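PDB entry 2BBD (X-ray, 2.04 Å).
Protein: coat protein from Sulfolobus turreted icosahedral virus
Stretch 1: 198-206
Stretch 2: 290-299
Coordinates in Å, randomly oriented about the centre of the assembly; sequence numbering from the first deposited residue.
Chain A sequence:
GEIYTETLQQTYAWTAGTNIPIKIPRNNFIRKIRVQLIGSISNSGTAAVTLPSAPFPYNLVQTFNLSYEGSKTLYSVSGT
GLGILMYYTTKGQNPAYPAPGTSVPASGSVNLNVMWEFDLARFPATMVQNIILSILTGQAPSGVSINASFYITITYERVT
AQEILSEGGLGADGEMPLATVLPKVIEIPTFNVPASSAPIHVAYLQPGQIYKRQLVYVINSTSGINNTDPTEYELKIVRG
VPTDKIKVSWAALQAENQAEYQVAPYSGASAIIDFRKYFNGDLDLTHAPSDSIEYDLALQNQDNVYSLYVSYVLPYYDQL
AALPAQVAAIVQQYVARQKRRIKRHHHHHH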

ATOM      1  N   ALA A 198      -1.448  11.607  25.533  1.00 33.75           N
ATOM      2  CA  ALA A 198      -0.638  12.512  24.718  1.00 34.64           C
ATOM      3  C   ALA A 198       0.131  11.652  23.713  1.00 34.05           C
ATOM      4  O   ALA A 198       0.540  10.536  24.031  1.00 33.01           O
ATOM      5  N   PRO A 199       0.334  12.157  22.487  1.00 34.36           N
ATOM      6  CA  PRO A 199       1.060  11.381  21.473  1.00 34.84           C
ATOM      7  C   PRO A 199       2.462  10.947  21.888  1.00 35.67           C
ATOM      8  O   PRO A 199       3.256  11.749  22.387  1.00 36.94           O
ATOM      9  N   ILE A 200       2.758   9.667  21.685  1.00 34.43           N
ATOM     10  CA  ILE A 200       4.068   9.130  22.020  1.00 32.93           C
ATOM     11  C   ILE A 200       4.743   8.619  20.748  1.00 32.22           C
ATOM     12  O   ILE A 200       4.077   8.293  19.767  1.00 31.98           O
ATOM     13  N   HIS A 201       6.069   8.566  20.777  1.00 30.65           N
ATOM     14  CA  HIS A 201       6.867   8.133  19.637  1.00 29.99           C
ATOM     15  C   HIS A 201       6.559   6.738  19.100  1.00 27.53           C
ATOM     16  O   HIS A 201       6.629   5.749  19.832  1.00 26.12           O
ATOM     17  N   VAL A 202       6.230   6.668  17.814  1.00 27.69           N
ATOM     18  CA  VAL A 202       5.965   5.394  17.162  1.00 26.81           C
ATOM     19  C   VAL A 202       7.223   4.990  16.373  1.00 27.50           C
ATOM     20  O   VAL A 202       7.816   3.943  16.631  1.00 28.35           O
ATOM     21  N   ALA A 203       7.631   5.833  15.428  1.00 26.87           N
ATOM     22  CA  ALA A 203       8.816   5.562  14.615  1.00 26.15           C
ATOM     23  C   ALA A 203       9.358   6.821  13.948  1.00 27.77           C
ATOM     24  O   ALA A 203       8.704   7.866  13.940  1.00 27.73           O
ATOM     25  N   TYR A 204      10.562   6.710  13.391  1.00 29.53           N
ATOM     26  CA  TYR A 204      11.192   7.812  12.664  1.00 30.14           C
ATOM     27  C   TYR A 204      11.039   7.494  11.186  1.00 30.10           C
ATOM     28  O   TYR A 204      11.040   6.326  10.800  1.00 31.10           O
ATOM     29  N   LEU A 205      10.877   8.522  10.363  1.00 30.53           N
ATOM     30  CA  LEU A 205      10.775   8.296   8.926  1.00 32.62           C
ATOM     31  C   LEU A 205      12.214   8.224   8.434  1.00 33.01           C
ATOM     32  O   LEU A 205      13.021   9.097   8.748  1.00 33.82           O
ATOM     33  N   GLN A 206      12.550   7.189   7.679  1.00 34.25           N
ATOM     34  CA  GLN A 206      13.911   7.081   7.180  1.00 34.54           C
ATOM     35  C   GLN A 206      14.137   8.031   6.025  1.00 33.02           C
ATOM     36  O   GLN A 206      13.234   8.298   5.236  1.00 32.33           O
ATOM     37  N   SER A 290      19.187  11.029   9.499  1.00 37.23           N
ATOM     38  CA  SER A 290      18.322   9.982  10.014  1.00 37.88           C
ATOM     39  C   SER A 290      17.791  10.377  11.393  1.00 37.96           C
ATOM     40  O   SER A 290      18.355  11.245  12.056  1.00 37.92           O
ATOM     41  N   ASP A 291      16.694   9.751  11.809  1.00 38.23           N
ATOM     42  CA  ASP A 291      16.087  10.022  13.111  1.00 38.62           C
ATOM     43  C   ASP A 291      15.807  11.500  13.362  1.00 39.11           C
ATOM     44  O   ASP A 291      16.043  12.006  14.461  1.00 40.87           O
ATOM     45  N   SER A 292      15.293  12.192  12.354  1.00 40.18           N
ATOM     46  CA  SER A 292      15.009  13.611  12.495  1.00 41.57           C
ATOM     47  C   SER A 292      13.520  13.930  12.509  1.00 41.72           C
ATOM     48  O   SER A 292      13.107  14.971  13.020  1.00 43.24           O
ATOM     49  N   ILE A 293      12.714  13.043  11.940  1.00 41.14           N
ATOM     50  CA  ILE A 293      11.275  13.248  11.914  1.00 39.94           C
ATOM     51  C   ILE A 293      10.590  11.964  12.356  1.00 39.59           C
ATOM     52  O   ILE A 293      10.870  10.883  11.839  1.00 40.29           O
ATOM     53  N   GLU A 294       9.699  12.096  13.333  1.00 38.27           N
ATOM     54  CA  GLU A 294       8.965  10.971  13.892  1.00 36.11           C
ATOM     55  C   GLU A 294       7.468  11.199  13.777  1.00 35.19           C
ATOM     56  O   GLU A 294       7.013  12.337  13.628  1.00 34.63           O
ATOM     57  N   TYR A 295       6.701  10.115  13.825  1.00 32.68           N
ATOM     58  CA  TYR A 295       5.252  10.249  13.834  1.00 31.47           C
ATOM     59  C   TYR A 295       4.852   9.631  15.176  1.00 30.45           C
ATOM     60  O   TYR A 295       5.409   8.612  15.595  1.00 31.61           O
ATOM     61  N   ASP A 296       3.930  10.293  15.869  1.00 30.44           N
ATOM     62  CA  ASP A 296       3.488   9.863  17.191  1.00 29.63           C
ATOM     63  C   ASP A 296       1.983   9.674  17.255  1.00 29.54           C
ATOM     64  O   ASP A 296       1.230  10.310  16.517  1.00 30.89           O
ATOM     65  N   LEU A 297       1.548   8.808  18.161  1.00 27.94           N
ATOM     66  CA  LEU A 297       0.128   8.556  18.324  1.00 29.16           C
ATOM     67  C   LEU A 297      -0.312   8.523  19.783  1.00 27.21           C
ATOM     68  O   LEU A 297       0.468   8.212  20.681  1.00 28.36           O
ATOM     69  N   ALA A 298      -1.574   8.877  19.999  1.00 26.48           N
ATOM     70  CA  ALA A 298      -2.179   8.828  21.319  1.00 26.17           C
ATOM     71  C   ALA A 298      -3.193   7.715  21.155  1.00 24.33           C
ATOM     72  O   ALA A 298      -4.088   7.813  20.311  1.00 28.13           O
ATOM     73  N   LEU A 299      -3.056   6.656  21.948  1.00 24.79           N
ATOM     74  CA  LEU A 299      -3.964   5.517  21.846  1.00 25.94           C
ATOM     75  C   LEU A 299      -4.727   5.194  23.127  1.00 25.83           C
ATOM     76  O   LEU A 299      -4.166   5.242  24.215  1.00 27.69           O
TER

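What polar bonds tie the strands together? The side-chain bond runs from H201 to E294: H201 ND1 donates to E294 OE1 at 2.7 Å, at the ring edge, with H201 chi1 t and E294 chi1 p. Beneath it lies an antiparallel backbone ladder, in which I200 N reaches L297 O at 2.9 Å and L205 N reaches I293 O at 2.8 Å.

How does the bulge place V202? The register slips by one between H201 and A203, yet V202 N still donates to Y295 O at 3.1 Å. V202, chi1 t, points toward the other strand. Its CB sits 3.8 Å from the centroid of the Y295 ring, over the face, while CG2 lies 3.9 Å from L297 CG.

What else surrounds Y295? With chi1 p, its ring brings CE2 to 4.0 Å from A203 CB and CD2 to 4.2 Å from L205 CD2, L205 being an m,t rotamer.

How is the far end closed? Y204, chi1 m, receives D291 over its ring face, D291 CB standing 4.0 Å from the ring centroid. Two waters bridge the backbones nearby: both donate to L205 O, water 1 accepting from D291 N and water 2 from S292 N. At the other end, P199 CG meets A298 CB at 4.2 Å.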

ATOM      1  CB  ALA A 198       0.336  13.298  25.602  1.00 34.84           C
ATOM      2  CB  PRO A 199       1.085  12.315  20.266  1.00 35.58           C
ATOM      3  CG  PRO A 199      -0.178  13.131  20.438  1.00 37.14           C
ATOM      4  CD  PRO A 199      -0.167  13.425  21.927  1.00 33.63           C
ATOM      5  CB  ILE A 200       3.956   7.996  23.050  1.00 33.96           C
ATOM      6  CG1 ILE A 200       3.229   6.797  22.448  1.00 34.05           C
ATOM      7  CG2 ILE A 200       3.206   8.497  24.288  1.00 34.64           C
ATOM      8  CD1 ILE A 200       3.195   5.612  23.364  1.00 32.86           C
ATOM      9  CB  HIS A 201       8.353   8.187  19.992  1.00 30.53           C
ATOM     10  CG  HIS A 201       9.245   7.655  18.912  1.00 33.13           C
ATOM     11  ND1 HIS A 201       9.605   8.401  17.810  1.00 31.90           N
ATOM     12  CD2 HIS A 201       9.807   6.435  18.741  1.00 31.84           C
ATOM     13  CE1 HIS A 201      10.352   7.663  17.008  1.00 31.77           C
ATOM     14  NE2 HIS A 201      10.490   6.467  17.549  1.00 32.21           N
ATOM     15  CB  VAL A 202       4.776   5.499  16.196  1.00 27.21           C
ATOM     16  CG1 VAL A 202       4.502   4.140  15.567  1.00 25.40           C
ATOM     17  CG2 VAL A 202       3.545   6.010  16.943  1.00 27.79           C
ATOM     18  CB  ALA A 203       8.484   4.519  13.533  1.00 25.49           C
ATOM     19  CB  TYR A 204      12.688   7.906  12.981  1.00 31.19           C
ATOM     20  CG  TYR A 204      13.018   8.318  14.399  1.00 31.04           C
ATOM     21  CD1 TYR A 204      12.832   9.633  14.832  1.00 33.60           C
ATOM     22  CD2 TYR A 204      13.520   7.388  15.307  1.00 31.23           C
ATOM     23  CE1 TYR A 204      13.139  10.008  16.145  1.00 34.39           C
ATOM     24  CE2 TYR A 204      13.829   7.748  16.610  1.00 33.25           C
ATOM     25  CZ  TYR A 204      13.636   9.055  17.025  1.00 35.04           C
ATOM     26  OH  TYR A 204      13.925   9.387  18.332  1.00 38.21           O
ATOM     27  CB  LEU A 205      10.075   9.459   8.222  1.00 31.27           C
ATOM     28  CG  LEU A 205       8.721   9.956   8.726  1.00 33.24           C
ATOM     29  CD1 LEU A 205       8.038  10.701   7.592  1.00 31.03           C
ATOM     30  CD2 LEU A 205       7.862   8.801   9.205  1.00 34.04           C
ATOM     31  CB  GLN A 206      14.208   5.659   6.727  1.00 37.05           C
ATOM     32  CG  GLN A 206      13.286   5.165   5.646  1.00 42.85           C
ATOM     33  CD  GLN A 206      13.605   3.743   5.239  1.00 47.01           C
ATOM     34  OE1 GLN A 206      14.609   3.484   4.569  1.00 46.98           O
ATOM     35  NE2 GLN A 206      12.759   2.807   5.657  1.00 50.79           N
ATOM     36  CB  SER A 290      19.093   8.666  10.105  1.00 37.96           C
ATOM     37  OG  SER A 290      20.157   8.772  11.033  1.00 39.05           O
ATOM     38  CB  ASP A 291      16.995   9.483  14.211  1.00 36.69           C
ATOM     39  CG  ASP A 291      17.297   8.018  14.036  1.00 38.29           C
ATOM     40  OD1 ASP A 291      18.190   7.501  14.738  1.00 38.73           O
ATOM     41  OD2 ASP A 291      16.631   7.380  13.195  1.00 38.78           O
ATOM     42  CB  SER A 292      15.698  14.383  11.372  1.00 42.92           C
ATOM     43  OG  SER A 292      17.102  14.200  11.444  1.00 47.14           O
ATOM     44  CB  ILE A 293      10.786  13.646  10.509  1.00 40.25           C
ATOM     45  CG1 ILE A 293      11.608  14.834   9.992  1.00 41.46           C
ATOM     46  CG2 ILE A 293       9.315  14.038  10.569  1.00 38.05           C
ATOM     47  CD1 ILE A 293      11.175  15.354   8.621  1.00 43.71           C
ATOM     48  CB  GLU A 294       9.299  10.831  15.380  1.00 35.79           C
ATOM     49  CG  GLU A 294       9.092  12.143  16.150  1.00 37.22           C
ATOM     50  CD  GLU A 294       9.084  11.989  17.663  1.00 39.09           C
ATOM     51  OE1 GLU A 294       9.784  11.097  18.193  1.00 40.03           O
ATOM     52  OE2 GLU A 294       8.383  12.781  18.330  1.00 39.99           O
ATOM     53  CB  TYR A 295       4.597   9.571  12.618  1.00 29.13           C
ATOM     54  CG  TYR A 295       4.360   8.079  12.683  1.00 28.74           C
ATOM     55  CD1 TYR A 295       3.198   7.564  13.248  1.00 28.92           C
ATOM     56  CD2 TYR A 295       5.265   7.186  12.105  1.00 28.07           C
ATOM     57  CE1 TYR A 295       2.937   6.194  13.233  1.00 28.62           C
ATOM     58  CE2 TYR A 295       5.014   5.822  12.083  1.00 27.88           C
ATOM     59  CZ  TYR A 295       3.853   5.332  12.647  1.00 27.60           C
ATOM     60  OH  TYR A 295       3.612   3.978  12.639  1.00 28.46           O
ATOM     61  CB  ASP A 296       3.891  10.914  18.231  1.00 29.52           C
ATOM     62  CG  ASP A 296       5.323  11.395  18.059  1.00 31.37           C
ATOM     63  OD1 ASP A 296       5.569  12.602  18.261  1.00 32.53           O
ATOM     64  OD2 ASP A 296       6.202  10.570  17.733  1.00 30.54           O
ATOM     65  CB  LEU A 297      -0.262   7.230  17.666  1.00 27.89           C
ATOM     66  CG  LEU A 297      -0.118   7.062  16.150  1.00 30.74           C
ATOM     67  CD1 LEU A 297      -0.473   5.617  15.785  1.00 29.27           C
ATOM     68  CD2 LEU A 297      -1.024   8.051  15.406  1.00 25.51           C
ATOM     69  CB  ALA A 298      -2.883  10.143  21.648  1.00 26.06           C
ATOM     70  CB  LEU A 299      -3.182   4.269  21.417  1.00 24.06           C
ATOM     71  CG  LEU A 299      -2.345   4.349  20.141  1.00 23.83           C
ATOM     72  CD1 LEU A 299      -1.580   3.045  19.959  1.00 22.03           C
ATOM     73  CD2 LEU A 299      -3.240   4.618  18.950  1.00 24.27           C
TER
HETATM   74  O   HOH W   1      15.288   7.843  10.062  1.00 32.72           O
HETATM   75  O   HOH W   2      14.032  11.265  10.179  1.00 35.22           O